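Local structure of transcriptional regulator, MarR family (Silicibacter pomeroyi DSS-3, 3CDH) at the interface of chains A and B. The protein probably binds DNA through a winged helix-turn-helix domain as a MarR-family regulator of transcription. Coordinates in Å, arbitrary orientation; residue numbers count along the deposited sequence, not the author numbering. Chains: chain A/B, Transcriptional regulator, MarR family.

Contact 1: the interface of chains A and B. Residues chain A 46, 50-51, 53-54, 115, 118-119; chain B 11-13, 16.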
loop_
_atom_site.group_PDB
_atom_site.type_symbol
_atom_site.label_atom_id
_atom_site.label_comp_id
_atom_site.label_asym_id
_atom_site.label_seq_id
_atom_site.Cartn_x
_atom_site.Cartn_y
_atom_site.Cartn_z
ATOM N N TRP A 46 13.892 6.397 -3.616
ATOM C CA TRP A 46 14.011 5.254 -4.491
ATOM C C TRP A 46 12.999 5.429 -5.618
ATOM O O TRP A 46 13.341 5.311 -6.813
ATOM C CB TRP A 46 13.815 3.948 -3.719
ATOM C CG TRP A 46 12.978 2.961 -4.477
ATOM C CD1 TRP A 46 11.695 2.554 -4.170
ATOM C CD2 TRP A 46 13.338 2.266 -5.679
ATOM N NE1 TRP A 46 11.242 1.659 -5.112
ATOM C CE2 TRP A 46 12.230 1.457 -6.044
ATOM C CE3 TRP A 46 14.488 2.244 -6.480
ATOM C CZ2 TRP A 46 12.243 0.636 -7.181
ATOM C CZ3 TRP A 46 14.498 1.430 -7.609
ATOM C CH2 TRP A 46 13.376 0.643 -7.950
ATOM N N ALA A 50 13.654 5.378 -9.595
ATOM C CA ALA A 50 12.909 4.432 -10.415
ATOM C C ALA A 50 12.245 5.140 -11.590
ATOM O O ALA A 50 12.255 4.614 -12.703
ATOM C CB ALA A 50 11.876 3.728 -9.578
ATOM N N CYS A 51 11.673 6.322 -11.356
ATOM C CA CYS A 51 10.946 7.000 -12.417
ATOM C C CYS A 51 11.903 7.528 -13.429
ATOM O O CYS A 51 11.579 7.614 -14.602
ATOM C CB CYS A 51 10.143 8.180 -11.889
ATOM S SG CYS A 51 8.700 7.669 -10.897
ATOM N N VAL A 53 15.072 6.539 -14.230
ATOM C CA VAL A 53 16.032 5.636 -14.869
ATOM C C VAL A 53 15.839 5.500 -16.383
ATOM O O VAL A 53 16.812 5.320 -17.110
ATOM C CB VAL A 53 16.056 4.248 -14.198
ATOM C CG1 VAL A 53 14.933 3.367 -14.709
ATOM C CG2 VAL A 53 17.408 3.602 -14.379
ATOM N N ASP A 54 14.581 5.619 -16.812
ATOM C CA ASP A 54 14.117 5.321 -18.172
ATOM C C ASP A 54 13.723 6.584 -18.925
ATOM O O ASP A 54 13.401 6.513 -20.108
ATOM C CB ASP A 54 12.870 4.426 -18.098
ATOM C CG ASP A 54 13.195 2.941 -18.087
ATOM O OD1 ASP A 54 14.379 2.552 -17.963
ATOM O OD2 ASP A 54 12.249 2.139 -18.225
ATOM N N VAL A 115 17.613 -0.119 -9.484
ATOM C CA VAL A 115 16.630 -0.714 -10.363
ATOM C C VAL A 115 17.044 -2.144 -10.718
ATOM O O VAL A 115 16.200 -3.054 -10.735
ATOM C CB VAL A 115 16.346 0.131 -11.580
ATOM C CG1 VAL A 115 15.507 -0.659 -12.586
ATOM C CG2 VAL A 115 15.595 1.364 -11.157
ATOM N N ALA A 118 15.765 -4.036 -7.923
ATOM C CA ALA A 118 14.326 -4.157 -8.062
ATOM C C ALA A 118 13.966 -5.281 -9.053
ATOM O O ALA A 118 13.166 -6.158 -8.697
ATOM C CB ALA A 118 13.664 -2.848 -8.460
ATOM N N ARG A 119 14.545 -5.246 -10.267
ATOM C CA ARG A 119 14.180 -6.198 -11.318
ATOM C C ARG A 119 14.597 -7.645 -10.912
ATOM O O ARG A 119 13.933 -8.617 -11.298
ATOM C CB ARG A 119 14.675 -5.784 -12.742
ATOM C CG ARG A 119 14.329 -4.336 -13.285
ATOM C CD ARG A 119 14.359 -4.168 -14.866
ATOM N NE ARG A 119 14.980 -2.904 -15.353
ATOM C CZ ARG A 119 14.499 -2.040 -16.275
ATOM N NH1 ARG A 119 13.337 -2.246 -16.901
ATOM N NH2 ARG A 119 15.199 -0.945 -16.579
ATOM N N THR B 11 8.036 1.917 -20.013
ATOM C CA THR B 11 9.022 2.335 -18.988
ATOM C C THR B 11 9.016 1.366 -17.809
ATOM O O THR B 11 8.041 0.641 -17.628
ATOM C CB THR B 11 8.682 3.723 -18.403
ATOM O OG1 THR B 11 7.505 3.626 -17.586
ATOM C CG2 THR B 11 8.446 4.751 -19.475
ATOM N N PHE B 12 10.064 1.389 -16.986
ATOM C CA PHE B 12 10.178 0.507 -15.844
ATOM C C PHE B 12 9.022 0.633 -14.837
ATOM O O PHE B 12 8.352 -0.349 -14.543
ATOM C CB PHE B 12 11.531 0.666 -15.155
ATOM C CG PHE B 12 11.600 0.032 -13.800
ATOM C CD1 PHE B 12 11.535 -1.363 -13.656
ATOM C CD2 PHE B 12 11.695 0.814 -12.660
ATOM C CE1 PHE B 12 11.565 -1.972 -12.379
ATOM C CE2 PHE B 12 11.727 0.224 -11.386
ATOM C CZ PHE B 12 11.660 -1.188 -11.248
ATOM N N VAL B 13 8.778 1.829 -14.305
ATOM C CA VAL B 13 7.746 1.984 -13.304
ATOM C C VAL B 13 6.389 1.447 -13.814
ATOM O O VAL B 13 5.720 0.645 -13.146
ATOM C CB VAL B 13 7.674 3.425 -12.804
ATOM C CG1 VAL B 13 6.550 3.607 -11.822
ATOM C CG2 VAL B 13 8.971 3.789 -12.116
ATOM N N TYR B 16 6.241 -2.288 -13.414
ATOM C CA TYR B 16 6.885 -2.891 -12.264
ATOM C C TYR B 16 5.848 -3.442 -11.288
ATOM O O TYR B 16 4.901 -2.739 -10.932
ATOM C CB TYR B 16 7.704 -1.813 -11.610
ATOM C CG TYR B 16 8.439 -2.162 -10.366
ATOM C CD1 TYR B 16 9.080 -3.388 -10.214
ATOM C CD2 TYR B 16 8.543 -1.225 -9.340
ATOM C CE1 TYR B 16 9.787 -3.684 -9.044
ATOM C CE2 TYR B 16 9.247 -1.507 -8.186
ATOM C CZ TYR B 16 9.865 -2.730 -8.046
ATOM O OH TYR B 16 10.566 -2.973 -6.908
HETATM O O HOH W 1 10.614 4.050 -14.916
HETATM O O HOH W 2 11.255 -5.455 -6.650
#
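The aromatic ring of B:Phe12 forms the core of this part of the dimer interface of a MarR-family regulator, in which the N-terminal segment of one chain packs between helices 43-52 and 105-128 of the other. Its CG lies anti to the backbone N (chi1 166°), which sends the flat ring into chain A. A:Val115 and the phenylalanine reach toward each other tip to tip, the valine CG1 over the centre of one face, 3.9 Å from the centroid. The small A:Ala118 lets the ring tip come close, its CB 3.8 Å from B:Phe12 CZ, while A:Trp46 crosses at about a right angle and brings its CH2 to B:Phe12 CE2. The aliphatic CG of A:Arg119 touches B:Phe12 CE1, and B:Phe12 CD1 lies over the rim of one guanidinium face, planes 58° apart. An alanine in place of B:Phe12 would probably loosen this packing, since A:Val115, A:Ala118, A:Trp46 and the A:Arg119 methylene would lose the ring they close upon. At the backbone, B:Phe12 N donates to carboxylate oxygen A:Asp54 OD2 (2.6 Å) in a bent bond, 137° at the hydrogen, approaching from above the carboxylate plane. The carboxylate thus receives the first N-H of helix 12-15, as an N-terminal cap would. Water 1 joins B:Val13 N to A:Ala50 O. Further out, B:Tyr16 supports the other face of B:Phe12 with its CB, and B:Phe12 CZ sits over the tyrosine ring centre. The B:Tyr16 phenol OH reaches A:Ala118 O through water 2.

Contact 2: the interface of chains A and B. Residues chain A 15-17, 20; chain B 122, 126, 138.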
loop_
_atom_site.group_PDB
_atom_site.type_symbol
_atom_site.label_atom_id
_atom_site.label_comp_id
_atom_site.label_asym_id
_atom_site.label_seq_id
_atom_site.Cartn_x
_atom_site.Cartn_y
_atom_site.Cartn_z
ATOM N N GLY A 15 -11.001 -11.728 3.754
ATOM C CA GLY A 15 -11.450 -11.839 2.380
ATOM C C GLY A 15 -11.787 -10.494 1.767
ATOM O O GLY A 15 -12.329 -10.422 0.665
ATOM N N TYR A 16 -11.465 -9.425 2.488
ATOM C CA TYR A 16 -11.850 -8.080 2.077
ATOM C C TYR A 16 -10.838 -7.490 1.104
ATOM O O TYR A 16 -9.666 -7.318 1.439
ATOM C CB TYR A 16 -11.997 -7.169 3.298
ATOM C CG TYR A 16 -12.251 -5.719 2.953
ATOM C CD1 TYR A 16 -13.225 -5.365 2.029
ATOM C CD2 TYR A 16 -11.515 -4.704 3.551
ATOM C CE1 TYR A 16 -13.460 -4.041 1.710
ATOM C CE2 TYR A 16 -11.744 -3.377 3.239
ATOM C CZ TYR A 16 -12.717 -3.051 2.317
ATOM O OH TYR A 16 -12.947 -1.732 2.004
ATOM N N LEU A 17 -11.298 -7.182 -0.105
ATOM C CA LEU A 17 -10.399 -6.879 -1.212
ATOM C C LEU A 17 -9.372 -5.800 -0.882
ATOM O O LEU A 17 -8.211 -5.886 -1.284
ATOM C CB LEU A 17 -11.178 -6.504 -2.471
ATOM C CG LEU A 17 -10.398 -5.870 -3.626
ATOM C CD1 LEU A 17 -9.525 -6.885 -4.258
ATOM C CD2 LEU A 17 -11.328 -5.314 -4.666
ATOM N N LEU A 20 -6.644 -7.329 1.003
ATOM C CA LEU A 20 -5.896 -8.185 0.161
ATOM C C LEU A 20 -4.954 -7.346 -0.703
ATOM O O LEU A 20 -3.802 -7.716 -0.896
ATOM C CB LEU A 20 -6.825 -9.060 -0.669
ATOM C CG LEU A 20 -7.618 -10.160 0.047
ATOM C CD1 LEU A 20 -8.581 -10.787 -0.927
ATOM C CD2 LEU A 20 -6.757 -11.235 0.662
ATOM N N GLU B 122 -17.114 -2.625 -1.965
ATOM C CA GLU B 122 -16.368 -3.744 -2.510
ATOM C C GLU B 122 -17.190 -4.453 -3.575
ATOM O O GLU B 122 -16.658 -4.850 -4.614
ATOM C CB GLU B 122 -15.979 -4.733 -1.412
ATOM C CG GLU B 122 -15.310 -6.007 -1.945
ATOM C CD GLU B 122 -14.985 -7.020 -0.881
ATOM O OE1 GLU B 122 -15.831 -7.311 -0.016
ATOM O OE2 GLU B 122 -13.870 -7.552 -0.906
ATOM N N LEU B 126 -16.265 -5.164 -7.435
ATOM C CA LEU B 126 -16.173 -6.519 -7.962
ATOM C C LEU B 126 -17.082 -6.706 -9.150
ATOM O O LEU B 126 -16.728 -7.418 -10.091
ATOM C CB LEU B 126 -16.491 -7.560 -6.899
ATOM C CG LEU B 126 -15.410 -7.762 -5.849
ATOM C CD1 LEU B 126 -15.922 -8.659 -4.750
ATOM C CD2 LEU B 126 -14.139 -8.327 -6.470
ATOM N N LYS B 138 -9.418 -11.416 -6.262
ATOM C CA LYS B 138 -9.335 -11.858 -4.896
ATOM C C LYS B 138 -8.557 -13.156 -4.705
ATOM O O LYS B 138 -7.750 -13.254 -3.773
ATOM C CB LYS B 138 -10.713 -12.015 -4.336
ATOM C CG LYS B 138 -11.316 -10.751 -3.829
ATOM C CD LYS B 138 -12.316 -11.183 -2.784
ATOM C CE LYS B 138 -13.184 -10.068 -2.382
ATOM N NZ LYS B 138 -14.053 -10.574 -1.319
#
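The backbone of chain A turns here from the short helix 12-15 into helix 17-38: A:Gly15 closes the first, A:Tyr16 is extended (phi/psi -85°/119°), and A:Leu17 is already helical. This break turns the carbonyl of A:Gly15 and the N-H of A:Leu17 toward chain B of this MarR-family protein, where a lysine donates to the carbonyl and a glutamate accepts from the N-H. B:Lys138 suits the carbonyl because its long chain, extended beyond CG, carries the ammonium NZ across to A:Gly15 O at 2.6 Å. The donor lies nearly along the C=O axis. B:Glu122 answers the N-H: CG is anti to the backbone N (chi1 174°), the chain runs out extended, and carboxylate oxygen OE2 takes A:Leu17 N at 2.7 Å in a fairly straight bond, although the N-H arrives from above the carboxylate plane. The carboxylate therefore caps the start of helix 17-38, and its negative charge would be expected to suit the positive end of the helix dipole. Within chain B, a salt bridge joins B:Lys138 NZ to B:Glu122 OE2 at 3.1 Å, so that the two groups would be expected to hold each other in place, and the same glutamate oxygen serves both the lysine and the A:Leu17 amide. Carbon contacts flank the polar cluster. A:Tyr16 slides past B:Glu122 in the opposite direction, CD1 coming 3.8 Å from the carboxylate carbon CD, with OE1 at the edge of its ring. A:Leu20 crosses B:Lys138 at about a right angle and lays CD1 4.0 Å from the methylene CG, a contact that uses the aliphatic part of the lysine, while A:Leu17 CB approaches CE. In the fold, the site joins the junction of two N-terminal helices of chain A to helices 105-130 and 137-147 of chain B.

Contact 1 and contact 2, in the copies described, lie about 28 Å apart between the centres of their C-alpha atoms. They belong to one two-fold symmetric interface and use opposite N-terminal segments, chain B's at contact 1 and chain A's at contact 2, so residue 16 appears in both but from different chains. By symmetry each segment makes both kinds of contact. Both also use the long helix that begins at residue 105. Each N-terminus thus reaches across to the partner, packing beside helix 43-52 as well as near helix 137-147. Such a reciprocal exchange fits the dimer typical of MarR regulators and would couple the two DNA-binding domains.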